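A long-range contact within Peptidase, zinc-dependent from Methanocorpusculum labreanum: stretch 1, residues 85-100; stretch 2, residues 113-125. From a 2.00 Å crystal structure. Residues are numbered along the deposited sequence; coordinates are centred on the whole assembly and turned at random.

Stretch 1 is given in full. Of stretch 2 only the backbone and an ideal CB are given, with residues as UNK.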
# COMPACT_ATOMS: atom_id res chain seq x y z
N ASN A 85 0.97 4.07 -18.02
CA ASN A 85 0.25 3.32 -16.98
C ASN A 85 0.61 3.75 -15.55
O ASN A 85 -0.25 3.75 -14.67
CB ASN A 85 0.41 1.78 -17.15
CG ASN A 85 1.87 1.33 -17.07
OD1 ASN A 85 2.42 1.13 -15.99
ND2 ASN A 85 2.50 1.15 -18.24
N HIS A 86 1.86 4.12 -15.33
CA HIS A 86 2.32 4.54 -14.00
C HIS A 86 1.74 5.89 -13.55
O HIS A 86 1.73 6.20 -12.36
CB HIS A 86 3.85 4.59 -13.94
CG HIS A 86 4.46 5.56 -14.91
ND1 HIS A 86 4.47 5.34 -16.27
CD2 HIS A 86 5.06 6.76 -14.72
CE1 HIS A 86 5.07 6.36 -16.87
NE2 HIS A 86 5.42 7.24 -15.95
N LEU A 87 1.27 6.72 -14.50
CA LEU A 87 0.68 8.02 -14.13
C LEU A 87 -0.78 7.82 -13.73
O LEU A 87 -1.31 8.57 -12.90
CB LEU A 87 0.72 9.03 -15.30
CG LEU A 87 1.98 9.26 -16.14
CD1 LEU A 87 1.76 10.41 -17.16
CD2 LEU A 87 3.17 9.57 -15.24
N HIS A 88 -1.43 6.81 -14.31
CA HIS A 88 -2.89 6.73 -14.24
C HIS A 88 -3.43 5.61 -13.36
O HIS A 88 -4.48 5.77 -12.74
CB HIS A 88 -3.47 6.61 -15.65
CG HIS A 88 -3.27 7.83 -16.48
ND1 HIS A 88 -4.16 8.88 -16.49
CD2 HIS A 88 -2.27 8.18 -17.32
CE1 HIS A 88 -3.71 9.83 -17.29
NE2 HIS A 88 -2.57 9.42 -17.81
N GLU A 89 -2.74 4.48 -13.32
CA GLU A 89 -3.26 3.33 -12.60
C GLU A 89 -2.36 3.00 -11.42
O GLU A 89 -1.45 2.18 -11.51
CB GLU A 89 -3.41 2.13 -13.55
CG GLU A 89 -4.19 2.47 -14.83
CD GLU A 89 -5.60 3.00 -14.55
OE1 GLU A 89 -6.25 2.53 -13.59
OE2 GLU A 89 -6.06 3.90 -15.30
N LYS A 90 -2.61 3.69 -10.31
CA LYS A 90 -1.80 3.53 -9.12
C LYS A 90 -2.13 2.19 -8.51
O LYS A 90 -3.29 1.81 -8.46
CB LYS A 90 -2.13 4.63 -8.12
CG LYS A 90 -2.02 6.05 -8.68
CD LYS A 90 -0.69 6.30 -9.36
CE LYS A 90 -0.55 7.81 -9.77
NZ LYS A 90 0.75 8.05 -10.48
N ILE A 91 -1.11 1.47 -8.04
CA ILE A 91 -1.35 0.20 -7.37
C ILE A 91 -0.78 0.19 -5.96
O ILE A 91 0.37 0.57 -5.74
CB ILE A 91 -0.73 -0.95 -8.15
CG1 ILE A 91 -1.42 -1.06 -9.52
CG2 ILE A 91 -0.79 -2.26 -7.35
CD1 ILE A 91 -0.70 -1.99 -10.50
N LEU A 92 -1.59 -0.27 -5.00
CA LEU A 92 -1.11 -0.59 -3.66
C LEU A 92 -1.15 -2.11 -3.50
O LEU A 92 -2.23 -2.72 -3.52
CB LEU A 92 -1.99 0.06 -2.59
CG LEU A 92 -1.72 -0.37 -1.13
CD1 LEU A 92 -0.27 -0.10 -0.74
CD2 LEU A 92 -2.68 0.29 -0.11
N LEU A 93 0.02 -2.72 -3.34
CA LEU A 93 0.13 -4.16 -3.09
C LEU A 93 0.08 -4.42 -1.57
O LEU A 93 0.80 -3.80 -0.79
CB LEU A 93 1.46 -4.67 -3.66
CG LEU A 93 1.71 -6.14 -4.06
CD1 LEU A 93 3.10 -6.60 -3.64
CD2 LEU A 93 0.65 -7.08 -3.55
N VAL A 94 -0.79 -5.34 -1.16
CA VAL A 94 -0.86 -5.77 0.24
C VAL A 94 -0.26 -7.17 0.28
O VAL A 94 -0.84 -8.10 -0.28
CB VAL A 94 -2.30 -5.82 0.74
CG1 VAL A 94 -2.37 -6.41 2.15
CG2 VAL A 94 -2.90 -4.42 0.73
N THR A 95 0.91 -7.31 0.90
CA THR A 95 1.69 -8.54 0.81
C THR A 95 1.97 -9.14 2.19
O THR A 95 2.12 -8.41 3.17
CB THR A 95 3.05 -8.26 0.14
OG1 THR A 95 3.85 -9.45 0.15
CG2 THR A 95 3.79 -7.17 0.90
N PRO A 96 2.06 -10.47 2.28
CA PRO A 96 2.36 -11.05 3.60
C PRO A 96 3.83 -10.97 3.99
O PRO A 96 4.16 -11.25 5.15
CB PRO A 96 1.95 -12.52 3.44
CG PRO A 96 2.22 -12.78 1.96
CD PRO A 96 1.75 -11.51 1.28
N GLY A 97 4.71 -10.62 3.05
CA GLY A 97 6.15 -10.69 3.30
C GLY A 97 6.64 -9.59 4.23
O GLY A 97 6.11 -8.49 4.19
N ASP A 98 7.63 -9.89 5.07
CA ASP A 98 8.27 -8.85 5.88
C ASP A 98 9.19 -8.01 4.98
O ASP A 98 10.00 -8.55 4.22
CB ASP A 98 9.07 -9.46 7.03
CG ASP A 98 9.55 -8.41 8.04
OD1 ASP A 98 8.79 -7.46 8.34
OD2 ASP A 98 10.69 -8.55 8.53
N LEU A 99 9.08 -6.68 5.08
CA LEU A 99 9.75 -5.79 4.14
C LEU A 99 10.87 -5.01 4.79
O LEU A 99 10.77 -4.58 5.94
CB LEU A 99 8.75 -4.79 3.55
CG LEU A 99 7.58 -5.39 2.79
CD1 LEU A 99 6.69 -4.27 2.28
CD2 LEU A 99 8.11 -6.24 1.64
N TYR A 100 11.95 -4.81 4.03
CA TYR A 100 12.95 -3.82 4.40
C TYR A 100 13.33 -2.90 3.22
O TYR A 100 12.94 -3.14 2.08
CB TYR A 100 14.19 -4.51 4.97
CG TYR A 100 15.12 -5.09 3.92
CD1 TYR A 100 14.82 -6.28 3.27
CD2 TYR A 100 16.31 -4.45 3.60
CE1 TYR A 100 15.68 -6.81 2.32
CE2 TYR A 100 17.18 -4.98 2.66
CZ TYR A 100 16.86 -6.16 2.02
OH TYR A 100 17.72 -6.68 1.08
N UNK A 113 6.88 6.84 -5.89
CA UNK A 113 5.96 7.82 -6.47
C UNK A 113 6.12 7.94 -7.98
O UNK A 113 5.13 8.09 -8.70
CB UNK A 113 6.17 9.19 -5.82
N UNK A 114 7.36 7.86 -8.45
CA UNK A 114 7.62 8.05 -9.87
C UNK A 114 6.92 6.98 -10.73
O UNK A 114 6.46 7.28 -11.85
CB UNK A 114 9.13 8.03 -10.13
N UNK A 115 6.81 5.75 -10.22
CA UNK A 115 6.14 4.68 -10.96
C UNK A 115 4.71 4.37 -10.48
O UNK A 115 4.10 3.37 -10.91
CB UNK A 115 6.98 3.41 -10.87
N UNK A 116 4.15 5.22 -9.63
CA UNK A 116 2.79 5.00 -9.17
C UNK A 116 2.55 3.61 -8.60
O UNK A 116 1.50 3.01 -8.85
CB UNK A 116 1.82 5.25 -10.32
N UNK A 117 3.52 3.08 -7.85
CA UNK A 117 3.31 1.80 -7.15
C UNK A 117 3.70 1.92 -5.69
O UNK A 117 4.67 2.60 -5.35
CB UNK A 117 4.11 0.68 -7.81
N UNK A 118 2.95 1.25 -4.82
CA UNK A 118 3.22 1.27 -3.40
C UNK A 118 2.96 -0.11 -2.81
O UNK A 118 2.36 -0.97 -3.46
CB UNK A 118 2.37 2.33 -2.70
N UNK A 119 3.40 -0.31 -1.57
CA UNK A 119 3.26 -1.62 -0.94
C UNK A 119 3.04 -1.47 0.56
O UNK A 119 3.60 -0.56 1.18
CB UNK A 119 4.49 -2.48 -1.21
N UNK A 120 2.20 -2.33 1.13
CA UNK A 120 2.09 -2.43 2.58
C UNK A 120 2.15 -3.89 3.00
O UNK A 120 1.62 -4.77 2.30
CB UNK A 120 0.80 -1.78 3.08
N UNK A 121 2.81 -4.17 4.12
CA UNK A 121 2.90 -5.53 4.61
C UNK A 121 2.23 -5.65 5.97
O UNK A 121 2.62 -4.97 6.92
CB UNK A 121 4.36 -5.98 4.69
N UNK A 122 1.20 -6.50 6.06
CA UNK A 122 0.57 -6.68 7.37
C UNK A 122 1.42 -7.54 8.31
O UNK A 122 0.98 -7.78 9.44
CB UNK A 122 -0.81 -7.31 7.20
N UNK A 123 2.61 -7.97 7.88
CA UNK A 123 3.39 -8.91 8.71
C UNK A 123 3.63 -8.39 10.12
O UNK A 123 3.55 -9.15 11.08
CB UNK A 123 4.74 -9.20 8.05
N UNK A 124 3.94 -7.11 10.26
CA UNK A 124 4.14 -6.51 11.57
C UNK A 124 2.95 -5.68 12.07
O UNK A 124 3.04 -5.02 13.11
CB UNK A 124 5.39 -5.63 11.53
N UNK A 125 1.86 -5.71 11.31
CA UNK A 125 0.63 -5.01 11.68
C UNK A 125 -0.32 -5.95 12.42
O UNK A 125 -1.09 -5.52 13.29
CB UNK A 125 -0.05 -4.43 10.44

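Position 113 has its CB directed away from stretch 1, with nothing of that stretch within 5.5 Å. Many residues would suit it. It is Pro 113, whose O is joined to Lys 90 NZ through water 1.

Position 114 also points away, into space that stretch 1 leaves open, so a long polar chain is as likely as any. It is Lys 114, fully extended. Its backbone O lies at the edge of the His 86 ring, 3.2 Å from His 86 CD2.

At position 115 CA-to-CB again points away, and the ideal CB is 4.5 Å from His 86 CB. Several side chains would fit. The residue is Leu 115; its O packs 3.3 Å from His 86 CB.

Position 116 points toward stretch 1, but there is no room. An ideal CB would stand 2.2 Å from His 86 O and 2.9 Å from Lys 90 CD. Phi is 53°, which also favours glycine. It is Gly 116. Its CA approaches His 86 O at 3.6 Å, and its O accepts a hydrogen bond from Ile 91 N at 3.1 Å, opening the parallel ladder.

Positions 117 to 120 have extended backbone angles and run parallel to residues 91 to 94, so side chains alternate between the two faces of the sheet. Position 117 shares the face of Ile 91 and Leu 93. A beta-branched or other apolar residue would suit it. It is Val 117, paired with Ile 91.

Position 118 lies on the face of Leu 92 and Val 94, its ideal CB 4.1 Å from Leu 92 CD1. Small or medium apolar residues are plausible. It is Ala 118; its N donates to Ile 91 O (2.8 Å) and its O accepts from Leu 93 N (2.9 Å).

Position 119 returns to the face of Leu 93, with Leu 99 CD1 and Thr 95 CG2 nearby. This apolar setting suits Val, Ile or Leu. It is Ile 119: CD1 meets Leu 93 CD1 at 3.7 Å and Thr 95 CG2 at 3.5 Å, while CG2 meets Leu 99 CD1 at 3.7 Å.

Position 120 faces Leu 92 and Val 94, so an aliphatic residue is expected. Val 120 CG1 touches Leu 92 CD1 at 3.8 Å and Val 94 CG2 at 3.7 Å. Its N donates to Leu 93 O (2.8 Å), and its O accepts from Thr 95 N (3.0 Å).

Position 121 has an ideal CB only 3.1 Å from Gly 97 O, an acceptor. A small donor fits. In Ser 121, OG donates to Gly 97 O at 2.6 Å.

Position 122 points sideways, near Val 94; phi of -75° allows proline. Pro 122 CG packs 3.8 Å from Val 94 CG1.

Position 123 points toward Pro 96 O and Asp 98. Polar residues could fit. His 123 CB lies 3.6 Å from Pro 96 O.

Position 124 is near the carboxylate of Asp 98, inviting a long cation. Arg 124 forms a salt bridge: NE to Asp 98 OD1, 2.8 Å, and NH2 to Asp 98 OD2, 3.0 Å.

Position 125 is out of reach and little constrained here; it is Leu 125.

Stretch 2, residues 113-125: PKLGVAIVSPHRL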
# COMPACT_ATOMS: atom_id res chain seq x y z
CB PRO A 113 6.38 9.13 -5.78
CG PRO A 113 6.95 8.69 -4.47
CD PRO A 113 7.69 7.41 -4.80
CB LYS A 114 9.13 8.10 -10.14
CG LYS A 114 9.49 8.49 -11.56
CD LYS A 114 11.00 8.38 -11.82
CE LYS A 114 11.36 8.84 -13.22
NZ LYS A 114 12.82 8.83 -13.47
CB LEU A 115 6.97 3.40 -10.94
CG LEU A 115 8.38 3.46 -11.51
CD1 LEU A 115 9.01 2.07 -11.45
CD2 LEU A 115 8.38 4.02 -12.93
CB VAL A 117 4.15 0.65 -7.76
CG1 VAL A 117 3.59 0.24 -9.14
CG2 VAL A 117 5.65 1.05 -7.84
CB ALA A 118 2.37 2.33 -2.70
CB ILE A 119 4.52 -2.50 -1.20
CG1 ILE A 119 4.29 -3.95 -0.76
CG2 ILE A 119 5.74 -1.94 -0.49
CD1 ILE A 119 5.39 -4.93 -1.28
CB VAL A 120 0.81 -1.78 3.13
CG1 VAL A 120 -0.42 -2.23 2.35
CG2 VAL A 120 0.65 -2.13 4.62
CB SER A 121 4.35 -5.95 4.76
OG SER A 121 4.41 -7.09 5.60
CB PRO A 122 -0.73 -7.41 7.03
CG PRO A 122 -1.00 -7.08 5.59
CD PRO A 122 0.37 -7.05 4.97
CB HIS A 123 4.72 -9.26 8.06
CG HIS A 123 5.41 -10.42 8.72
ND1 HIS A 123 6.52 -10.26 9.54
CD2 HIS A 123 5.14 -11.74 8.71
CE1 HIS A 123 6.91 -11.45 9.98
NE2 HIS A 123 6.09 -12.36 9.49
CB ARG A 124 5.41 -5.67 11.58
CG ARG A 124 6.66 -6.54 11.41
CD ARG A 124 7.92 -5.71 11.44
NE ARG A 124 9.08 -6.48 11.00
CZ ARG A 124 10.19 -6.64 11.71
NH1 ARG A 124 10.31 -6.09 12.91
NH2 ARG A 124 11.20 -7.33 11.20
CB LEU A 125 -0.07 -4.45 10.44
CG LEU A 125 0.80 -3.52 9.59
CD1 LEU A 125 0.03 -2.89 8.40
CD2 LEU A 125 1.43 -2.44 10.47
O HOH W 1 2.55 8.12 -8.49
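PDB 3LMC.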